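Local coordinates for protein cysteine protease (Xylella fastidiosa, PDB 3OIS) that probably hydrolyses peptide bonds as a cysteine protease of the papain family, and binds uridine-5'-diphosphate, at residues A[138-141]-A[142-145]; A[169-172]-A[173-176]; A[274-277]-A[278-281]. All coordinates share one frame; numbering follows the deposited sequence.

Contact 1 of 3, residues A[138-141]-A[142-145]; sequences VCPE and KEWP
The Glu143 carboxylate reaches back over the turn to Pro140 and Cys139. Pro140 CD meets its OE1 at 3.5 Å, close to the carboxylate plane and so at its edge, whereas Cys139 CB approaches the same OE1 from well off that plane. Glu143 has two conformers; these OE1 contacts belong to one of them and are less certain for it. CG lies anti to the backbone N (chi1 -169°) and the chain runs extended, which carries the acid back along the preceding residues. The Trp144 indole offers neither face to residues 138-141: only its CB meets Cys139 SG, at 3.8 Å, and the side chain leads away from them, to Lys166, Pro168, Leu105 and Cys172. Two overlapping beta turns form the backbone. Pro140 O receives weak bonds from Glu143 N (3.0 Å) and Trp144 N (3.3 Å). Trp144 N also donates to Glu141 O at 3.0 Å, arriving above the carbonyl plane, 64° out of it. Pro145, with no N-H to give, closes on that same oxygen through a CA-H...O contact, CA to Glu141 O being 3.1 Å. A water bridges the two segments, donating to Glu141 OE2 (2.7 Å) and to Trp144 O, which Ser103 OG also reaches. Shared acceptors and partly weak N-H bonds shape this turn, which comes between helices 126-135 and 170-176 along the chain. Glu141 is tied outside it by a salt bridge from OE1 to Arg104, so the acid is held at both oxygens and probably stays ionised.

Contact 2 of 3, residues A[169-172]-A[173-176]; sequences SDQC and YKDA
Gln171 and Asp175, one turn apart on helix 170-176, are joined by an amide-carboxylate bond. Gln171 NE2 donates to Asp175 OD1 at 2.8 Å, with a second, weak bond to OD2 at 3.3 Å. The acceptor OD1 is in the amide plane of Gln171, but the amide meets it from above the carboxylate plane, 41° out of it, the two planes being 55° apart. A bend at chi2 (47°) turns the Gln171 amide forward along the helix, toward Asp175. The same pair is tied through the main chain as well, Asp175 N giving to Gln171 O at 2.9 Å. At the start, Ser169 is the N-cap: its OG accepts from Cys172 N (3.0 Å), and its carbonyl O takes Tyr173 N (3.1 Å). Asp170 O accepts Lys174 N, and Cys172 O accepts Ala176 N, so each carbonyl from 169 to 172 has its donor four residues on. The side-chain cap thus serves an N-H in the first turn, where no preceding helical carbonyl is in place. Tyr173 lays its ring beside the cap, with Ser169 O at the ring edge, 3.3 Å from CD1. Its hydroxyl hydrogen-bonds Asn110 OD1, and the ring meets Phe106 edge-to-face. Tyr173 and Ala176 therefore seat helix 170-176 against helix 104-114, while Cys172 packs on Glu143 and Trp144, and Gln171 on Glu143, of the 138-145 turn.

Contact 3 of 3, residues A[274-277]-A[278-281]; sequences ISNT and QLAD
Asn276 has CG anti to its own N (chi1 -170°), and a chi2 of -26° swings OD1 forward over Gln278. This makes an Asx turn: Gln278 N donates to Asn276 OD1 at 2.8 Å, tilted 33° from the amide carbonyl plane. A type I beta turn starts at the same residue, with Thr277 and Gln278 at its corners. Asn276 O is gripped by two amides, Leu279 N at 2.9 Å, from above the carbonyl plane, and Ala280 N at 3.0 Å, nearly along the C=O axis. Gln189 NE2 adds a weak bond there. The backbone thus leaves helix 271-274 and enters strand 280-287 of the antiparallel sheet, where it pairs with strand 204-211. Van der Waals contacts add to these bonds: Leu279 CD1 lies 3.8 Å from Asn276 CB, crossing its side chain, and Ala280 CB comes to 3.6 Å from Ile274 O. Gln189 also bonds the Ile274 and Ala280 carbonyls, linking the two ends of the turn. The Asn276 and Gln278 side chains run side by side, and in one of the two conformers of Gln278 a water joins their outer ends, accepting from Asn276 ND2 at 2.8 Å and donating to Gln278 OE1.

In the fold
Contacts 1 and 2 come first along the chain and are neighbours in space, their centres 9 Å apart: the 138-145 turn lies against helix 170-176, and both pack on helix 104-114. Contact 3 follows much later, where helix 271-274 passes into strand 280-287, about 33 Å from contact 1 and 37 Å from contact 2 between centres, on the opposite side of the chain's centre. This matches the two-part papain fold, with a mainly helical half and a half built on the antiparallel sheet. None of the three forms the nucleotide pocket, although the Tyr173 side chain lies about 9 Å from that of Lys135, which binds UDP.

Contact 1 of 3, residues A[138-141]-A[142-145]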
# COMPACT_ATOMS: atom_id res chain seq x y z
N VAL A 138 -8.82 11.03 -6.26
CA VAL A 138 -8.48 11.32 -4.87
C VAL A 138 -8.19 12.81 -4.75
O VAL A 138 -7.54 13.40 -5.65
CB VAL A 138 -7.23 10.49 -4.36
CG1 VAL A 138 -5.99 10.61 -5.36
CG2 VAL A 138 -6.89 10.82 -2.92
N CYS A 139 -8.70 13.42 -3.69
CA CYS A 139 -8.45 14.87 -3.46
C CYS A 139 -7.18 15.06 -2.63
O CYS A 139 -6.67 14.12 -2.03
CB CYS A 139 -9.65 15.51 -2.75
SG CYS A 139 -10.01 14.88 -1.11
N PRO A 140 -6.64 16.29 -2.58
CA PRO A 140 -5.51 16.52 -1.73
C PRO A 140 -5.80 16.30 -0.23
O PRO A 140 -6.90 16.60 0.27
CB PRO A 140 -5.20 18.06 -2.00
CG PRO A 140 -5.64 18.21 -3.45
CD PRO A 140 -6.98 17.47 -3.42
N GLU A 141 -4.80 15.84 0.52
CA GLU A 141 -5.01 15.57 1.91
C GLU A 141 -5.39 16.86 2.68
O GLU A 141 -6.17 16.79 3.58
CB GLU A 141 -3.87 14.74 2.53
CG GLU A 141 -4.20 14.26 3.92
CD GLU A 141 -3.38 13.02 4.23
OE1 GLU A 141 -2.21 13.15 4.68
OE2 GLU A 141 -3.97 11.94 4.02
N LYS A 142 -4.90 18.03 2.25
CA LYS A 142 -5.34 19.27 2.93
C LYS A 142 -6.80 19.50 2.93
O LYS A 142 -7.31 20.07 3.91
CB LYS A 142 -4.55 20.51 2.44
CG LYS A 142 -3.16 20.57 3.13
CD LYS A 142 -2.13 21.54 2.54
CE LYS A 142 -0.86 21.53 3.40
NZ LYS A 142 0.08 22.66 3.05
N GLU A 143 -7.49 19.08 1.86
CA GLU A 143 -8.93 19.21 1.72
C GLU A 143 -9.69 18.14 2.52
O GLU A 143 -10.85 18.32 2.88
CB GLU A 143 -9.28 19.08 0.24
CG GLU A 143 -10.70 19.43 -0.15
CD GLU A 143 -10.88 19.45 -1.67
OE1 GLU A 143 -9.94 19.06 -2.41
OE2 GLU A 143 -11.97 19.89 -2.13
N TRP A 144 -9.04 17.00 2.80
CA TRP A 144 -9.68 15.91 3.59
C TRP A 144 -8.60 15.28 4.45
O TRP A 144 -7.97 14.23 4.04
CB TRP A 144 -10.40 14.85 2.68
CG TRP A 144 -11.39 14.04 3.50
CD1 TRP A 144 -11.33 12.69 3.79
CD2 TRP A 144 -12.58 14.54 4.15
NE1 TRP A 144 -12.37 12.35 4.61
CE2 TRP A 144 -13.20 13.44 4.81
CE3 TRP A 144 -13.18 15.80 4.25
CZ2 TRP A 144 -14.38 13.58 5.58
CZ3 TRP A 144 -14.40 15.93 4.96
CH2 TRP A 144 -14.96 14.84 5.65
N PRO A 145 -8.29 15.94 5.56
CA PRO A 145 -7.04 15.64 6.27
C PRO A 145 -7.11 14.32 7.04
O PRO A 145 -8.19 13.84 7.36
CB PRO A 145 -6.84 16.82 7.23
CG PRO A 145 -8.09 17.68 7.14
CD PRO A 145 -8.87 17.26 5.94
O HOH W 1 -6.54 11.80 4.88

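Contact 2 of 3, residues A[169-172]-A[173-176]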
# COMPACT_ATOMS: atom_id res chain seq x y z
N SER A 169 -16.67 15.65 1.90
CA SER A 169 -17.58 16.66 1.41
C SER A 169 -17.79 16.55 -0.08
O SER A 169 -17.00 15.99 -0.86
CB SER A 169 -16.97 18.03 1.75
OG SER A 169 -16.05 18.37 0.72
N ASP A 170 -18.91 17.13 -0.53
CA ASP A 170 -19.17 17.15 -1.95
C ASP A 170 -18.03 17.78 -2.72
O ASP A 170 -17.71 17.31 -3.84
CB ASP A 170 -20.45 17.95 -2.22
CG ASP A 170 -21.68 17.13 -2.00
OD1 ASP A 170 -21.54 15.92 -1.66
OD2 ASP A 170 -22.77 17.72 -2.16
N GLN A 171 -17.40 18.80 -2.12
CA GLN A 171 -16.28 19.53 -2.79
C GLN A 171 -15.07 18.58 -2.97
O GLN A 171 -14.42 18.58 -4.00
CB GLN A 171 -15.83 20.85 -2.10
CG GLN A 171 -14.96 21.81 -3.02
CD GLN A 171 -15.51 22.06 -4.51
OE1 GLN A 171 -16.69 22.37 -4.71
NE2 GLN A 171 -14.64 21.84 -5.56
N CYS A 172 -14.84 17.74 -1.96
CA CYS A 172 -13.78 16.70 -2.03
C CYS A 172 -13.99 15.76 -3.18
O CYS A 172 -13.09 15.51 -3.94
CB CYS A 172 -13.73 15.95 -0.71
SG CYS A 172 -13.04 16.90 0.60
N TYR A 173 -15.21 15.22 -3.32
CA TYR A 173 -15.51 14.37 -4.46
C TYR A 173 -15.31 15.04 -5.81
O TYR A 173 -14.81 14.42 -6.77
CB TYR A 173 -16.91 13.80 -4.32
CG TYR A 173 -17.01 12.65 -3.30
CD1 TYR A 173 -17.40 12.88 -1.99
CD2 TYR A 173 -16.74 11.33 -3.72
CE1 TYR A 173 -17.54 11.83 -1.07
CE2 TYR A 173 -16.89 10.25 -2.82
CZ TYR A 173 -17.22 10.47 -1.54
OH TYR A 173 -17.37 9.48 -0.61
N LYS A 174 -15.75 16.32 -5.91
CA LYS A 174 -15.57 17.01 -7.19
C LYS A 174 -14.07 17.20 -7.50
O LYS A 174 -13.62 16.89 -8.62
CB LYS A 174 -16.25 18.37 -7.12
CG LYS A 174 -16.29 19.13 -8.43
CD LYS A 174 -17.50 20.14 -8.47
CE LYS A 174 -17.26 21.30 -9.47
NZ LYS A 174 -16.04 22.05 -8.96
N ASP A 175 -13.31 17.70 -6.55
CA ASP A 175 -11.86 17.91 -6.77
C ASP A 175 -11.14 16.57 -7.05
O ASP A 175 -10.25 16.48 -7.89
CB ASP A 175 -11.24 18.67 -5.58
CG ASP A 175 -11.75 20.12 -5.46
OD1 ASP A 175 -12.23 20.66 -6.46
OD2 ASP A 175 -11.74 20.66 -4.37
N ALA A 176 -11.56 15.51 -6.36
CA ALA A 176 -10.87 14.24 -6.56
C ALA A 176 -10.88 13.77 -7.99
O ALA A 176 -9.96 13.06 -8.44
CB ALA A 176 -11.53 13.17 -5.65

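Contact 3 of 3, residues A[274-277]-A[278-281]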
# COMPACT_ATOMS: atom_id res chain seq x y z
N ILE A 274 9.22 -11.99 -0.87
CA ILE A 274 8.29 -11.42 -1.84
C ILE A 274 7.81 -12.41 -2.92
O ILE A 274 6.69 -12.26 -3.44
CB ILE A 274 8.93 -10.14 -2.49
CG1 ILE A 274 7.83 -9.19 -2.96
CG2 ILE A 274 9.94 -10.60 -3.59
CD1 ILE A 274 8.38 -7.71 -3.38
N SER A 275 8.63 -13.39 -3.26
CA SER A 275 8.31 -14.32 -4.33
C SER A 275 7.52 -15.53 -3.84
O SER A 275 7.10 -16.30 -4.66
CB SER A 275 9.63 -14.76 -5.03
OG SER A 275 10.38 -15.60 -4.17
N ASN A 276 7.32 -15.64 -2.52
CA ASN A 276 6.54 -16.73 -1.93
C ASN A 276 5.02 -16.45 -2.01
O ASN A 276 4.53 -15.48 -1.43
CB ASN A 276 7.02 -17.02 -0.51
CG ASN A 276 6.42 -18.31 0.07
OD1 ASN A 276 5.36 -18.71 -0.33
ND2 ASN A 276 7.14 -18.97 0.99
N THR A 277 4.28 -17.28 -2.77
CA THR A 277 2.84 -17.09 -2.93
C THR A 277 2.08 -17.22 -1.63
O THR A 277 0.94 -16.71 -1.57
CB THR A 277 2.25 -18.07 -3.96
OG1 THR A 277 2.56 -19.41 -3.53
CG2 THR A 277 2.79 -17.75 -5.30
N GLN A 278 2.69 -17.82 -0.59
CA GLN A 278 2.12 -17.97 0.74
C GLN A 278 2.45 -16.79 1.68
O GLN A 278 2.05 -16.74 2.83
CB GLN A 278 2.61 -19.29 1.32
CG GLN A 278 1.49 -20.21 1.77
CD GLN A 278 2.01 -21.43 2.49
OE1 GLN A 278 3.10 -21.92 2.22
NE2 GLN A 278 1.25 -21.89 3.44
N LEU A 279 3.21 -15.83 1.16
CA LEU A 279 3.67 -14.69 1.97
C LEU A 279 3.30 -13.35 1.38
O LEU A 279 3.10 -12.40 2.13
CB LEU A 279 5.22 -14.68 2.14
CG LEU A 279 5.74 -15.78 3.06
CD1 LEU A 279 7.29 -15.80 3.04
CD2 LEU A 279 5.30 -15.58 4.47
N ALA A 280 3.25 -13.25 0.05
CA ALA A 280 2.92 -11.93 -0.55
C ALA A 280 1.97 -12.16 -1.70
O ALA A 280 1.96 -13.26 -2.26
CB ALA A 280 4.24 -11.23 -0.98
N ASP A 281 1.19 -11.19 -2.11
CA ASP A 281 0.31 -11.37 -3.23
C ASP A 281 -0.16 -9.98 -3.68
O ASP A 281 0.19 -8.97 -3.07
CB ASP A 281 -0.84 -12.23 -2.75
CG ASP A 281 -1.72 -12.76 -3.87
OD1 ASP A 281 -2.76 -13.38 -3.44
OD2 ASP A 281 -1.42 -12.69 -5.07
O HOH W 2 6.29 -21.37 2.17